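Local coordinates for regulatory protein cox (Enterobacteria phage P2, PDB 4LHF), which binds DNA and represses the Pc promoter, which controls the genes for the immunity repressor and the integrase, at residues Ile40-Pro45 with Glu54-Leu59. Residues are numbered along the deposited sequence; the frame is centred on the assembly and turned at random.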
loop_
_atom_site.group_PDB
_atom_site.type_symbol
_atom_site.label_atom_id
_atom_site.label_comp_id
_atom_site.label_asym_id
_atom_site.label_seq_id
_atom_site.Cartn_x
_atom_site.Cartn_y
_atom_site.Cartn_z
ATOM N N ILE A 40 -4.370 -5.237 -7.785
ATOM C CA ILE A 40 -5.131 -5.606 -8.965
ATOM C C ILE A 40 -4.185 -6.267 -9.953
ATOM O O ILE A 40 -3.029 -5.858 -10.083
ATOM C CB ILE A 40 -5.760 -4.378 -9.630
ATOM C CG1 ILE A 40 -6.632 -3.627 -8.629
ATOM C CG2 ILE A 40 -6.578 -4.783 -10.849
ATOM C CD1 ILE A 40 -7.340 -2.443 -9.227
ATOM N N ASP A 41 -4.668 -7.293 -10.642
ATOM C CA ASP A 41 -3.842 -8.012 -11.595
ATOM C C ASP A 41 -4.240 -7.713 -13.034
ATOM O O ASP A 41 -5.374 -7.967 -13.440
ATOM C CB ASP A 41 -3.913 -9.516 -11.332
ATOM C CG ASP A 41 -2.954 -10.302 -12.202
ATOM O OD1 ASP A 41 -1.730 -10.138 -12.026
ATOM O OD2 ASP A 41 -3.425 -11.084 -13.054
ATOM N N MET A 42 -3.300 -7.165 -13.796
ATOM C CA MET A 42 -3.491 -6.959 -15.224
ATOM C C MET A 42 -2.877 -8.126 -15.991
ATOM O O MET A 42 -1.659 -8.316 -15.983
ATOM C CB MET A 42 -2.877 -5.635 -15.674
ATOM C CG MET A 42 -3.350 -5.181 -17.042
ATOM S SD MET A 42 -2.695 -3.571 -17.507
ATOM C CE MET A 42 -0.955 -3.955 -17.636
ATOM N N THR A 43 -3.728 -8.908 -16.646
ATOM C CA THR A 43 -3.296 -10.142 -17.290
ATOM C C THR A 43 -4.088 -10.425 -18.562
ATOM O O THR A 43 -5.303 -10.224 -18.605
ATOM C CB THR A 43 -3.431 -11.341 -16.325
ATOM O OG1 THR A 43 -2.547 -11.159 -15.211
ATOM C CG2 THR A 43 -3.086 -12.650 -17.022
ATOM N N ASP A 44 -3.372 -10.891 -19.574
ATOM C CA ASP A 44 -3.972 -11.211 -20.842
ATOM C C ASP A 44 -5.199 -12.027 -20.594
ATOM O O ASP A 44 -5.187 -12.957 -19.806
ATOM C CB ASP A 44 -3.014 -11.996 -21.723
ATOM C CG ASP A 44 -3.526 -12.155 -23.134
ATOM O OD1 ASP A 44 -4.747 -12.245 -23.319
ATOM O OD2 ASP A 44 -2.707 -12.181 -24.063
ATOM N N PRO A 45 -6.304 -11.639 -21.358
ATOM C CA PRO A 45 -7.492 -12.456 -21.110
ATOM C C PRO A 45 -7.217 -13.907 -21.475
ATOM O O PRO A 45 -7.729 -14.812 -20.833
ATOM C CB PRO A 45 -8.533 -11.870 -22.052
ATOM C CG PRO A 45 -8.152 -10.462 -22.219
ATOM C CD PRO A 45 -6.702 -10.600 -22.432
ATOM N N GLU A 54 0.950 -8.249 -14.694
ATOM C CA GLU A 54 1.307 -6.991 -14.049
ATOM C C GLU A 54 0.562 -6.799 -12.736
ATOM O O GLU A 54 -0.664 -6.818 -12.703
ATOM C CB GLU A 54 1.029 -5.805 -14.972
ATOM C CG GLU A 54 2.080 -5.581 -16.042
ATOM C CD GLU A 54 2.511 -4.129 -16.131
ATOM O OE1 GLU A 54 3.166 -3.644 -15.183
ATOM O OE2 GLU A 54 2.193 -3.471 -17.144
ATOM N N TYR A 55 1.309 -6.615 -11.655
ATOM C CA TYR A 55 0.705 -6.323 -10.363
ATOM C C TYR A 55 0.642 -4.819 -10.132
ATOM O O TYR A 55 1.672 -4.150 -10.040
ATOM C CB TYR A 55 1.484 -7.002 -9.237
ATOM C CG TYR A 55 1.010 -8.402 -8.919
ATOM C CD1 TYR A 55 -0.341 -8.723 -8.953
ATOM C CD2 TYR A 55 1.912 -9.405 -8.591
ATOM C CE1 TYR A 55 -0.781 -10.000 -8.662
ATOM C CE2 TYR A 55 1.482 -10.686 -8.301
ATOM C CZ TYR A 55 0.135 -10.978 -8.338
ATOM O OH TYR A 55 -0.302 -12.251 -8.050
ATOM N N TRP A 56 -0.576 -4.291 -10.049
ATOM C CA TRP A 56 -0.778 -2.870 -9.802
ATOM C C TRP A 56 -1.317 -2.654 -8.397
ATOM O O TRP A 56 -2.268 -3.306 -7.985
ATOM C CB TRP A 56 -1.769 -2.286 -10.810
ATOM C CG TRP A 56 -1.282 -2.262 -12.225
ATOM C CD1 TRP A 56 -0.915 -3.334 -12.987
ATOM C CD2 TRP A 56 -1.137 -1.108 -13.064
ATOM N NE1 TRP A 56 -0.539 -2.918 -14.241
ATOM C CE2 TRP A 56 -0.668 -1.557 -14.314
ATOM C CE3 TRP A 56 -1.355 0.260 -12.874
ATOM C CZ2 TRP A 56 -0.411 -0.685 -15.371
ATOM C CZ3 TRP A 56 -1.100 1.124 -13.925
ATOM C CH2 TRP A 56 -0.632 0.648 -15.157
ATOM N N VAL A 57 -0.708 -1.735 -7.659
ATOM C CA VAL A 57 -1.225 -1.361 -6.353
ATOM C C VAL A 57 -2.350 -0.343 -6.499
ATOM O O VAL A 57 -2.189 0.689 -7.166
ATOM C CB VAL A 57 -0.122 -0.791 -5.451
ATOM C CG1 VAL A 57 -0.712 -0.320 -4.133
ATOM C CG2 VAL A 57 0.953 -1.837 -5.217
ATOM N N TYR A 58 -3.488 -0.661 -5.884
ATOM C CA TYR A 58 -4.659 0.205 -5.879
ATOM C C TYR A 58 -4.584 1.134 -4.676
ATOM O O TYR A 58 -4.711 0.697 -3.533
ATOM C CB TYR A 58 -5.931 -0.641 -5.824
ATOM C CG TYR A 58 -7.205 0.131 -6.073
ATOM C CD1 TYR A 58 -7.452 0.721 -7.304
ATOM C CD2 TYR A 58 -8.170 0.252 -5.083
ATOM C CE1 TYR A 58 -8.618 1.423 -7.539
ATOM C CE2 TYR A 58 -9.341 0.950 -5.309
ATOM C CZ TYR A 58 -9.561 1.534 -6.537
ATOM O OH TYR A 58 -10.725 2.232 -6.767
ATOM N N LEU A 59 -4.378 2.417 -4.946
ATOM C CA LEU A 59 -4.055 3.402 -3.910
ATOM C C LEU A 59 -5.174 3.833 -2.942
ATOM O O LEU A 59 -4.896 4.071 -1.766
ATOM C CB LEU A 59 -3.392 4.628 -4.546
ATOM C CG LEU A 59 -2.111 4.294 -5.312
ATOM C CD1 LEU A 59 -1.618 5.484 -6.119
ATOM C CD2 LEU A 59 -1.044 3.826 -4.342
#
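The antiparallel beta hairpin that follows the two short helices of the helix-turn-helix, and is placed as the wing of a winged helix-turn-helix fold, pairs I40, D41 and M42 with W56, Y55 and E54. Two hydrogen-bonded pairs flank the non-hydrogen-bonded pair D41–Y55. I40 N gives a nearly straight bond of 2.9 Å to W56 O, and W56 N returns one to I40 O. Toward the loop, M42 N binds E54 O, while the reverse bond from E54 N to M42 O is more bent at 136°. Strand 54-58 is the middle strand of the sheet, with strand 11-13 antiparallel on its other side.

I40, M42, E54 and W56 share one face. The M42 side chain runs out with CG anti to the backbone N, beside E54 and pointing the same way, then bends at chi3 (66°), which places CE. This methyl carbon, M42 CE, lies 3.6 Å from W56 NE1. The sulfur, M42 SD, is 4.7 Å from the centre of the W56 five-membered ring and oblique to it, a Met-aromatic contact. W56 also touches A11 and P13 of strand 11-13. Near the start of helix 59-72, I40 CD1 reaches Y58 CD1 at 3.7 Å.

D41 and Y55 project from the other face, their carboxylate and ring planes 62° apart. The D41 carboxylate accepts a hydrogen bond from the backbone N of G53 through OD1, and that same oxygen approaches Y55 CE1 to 3.5 Å.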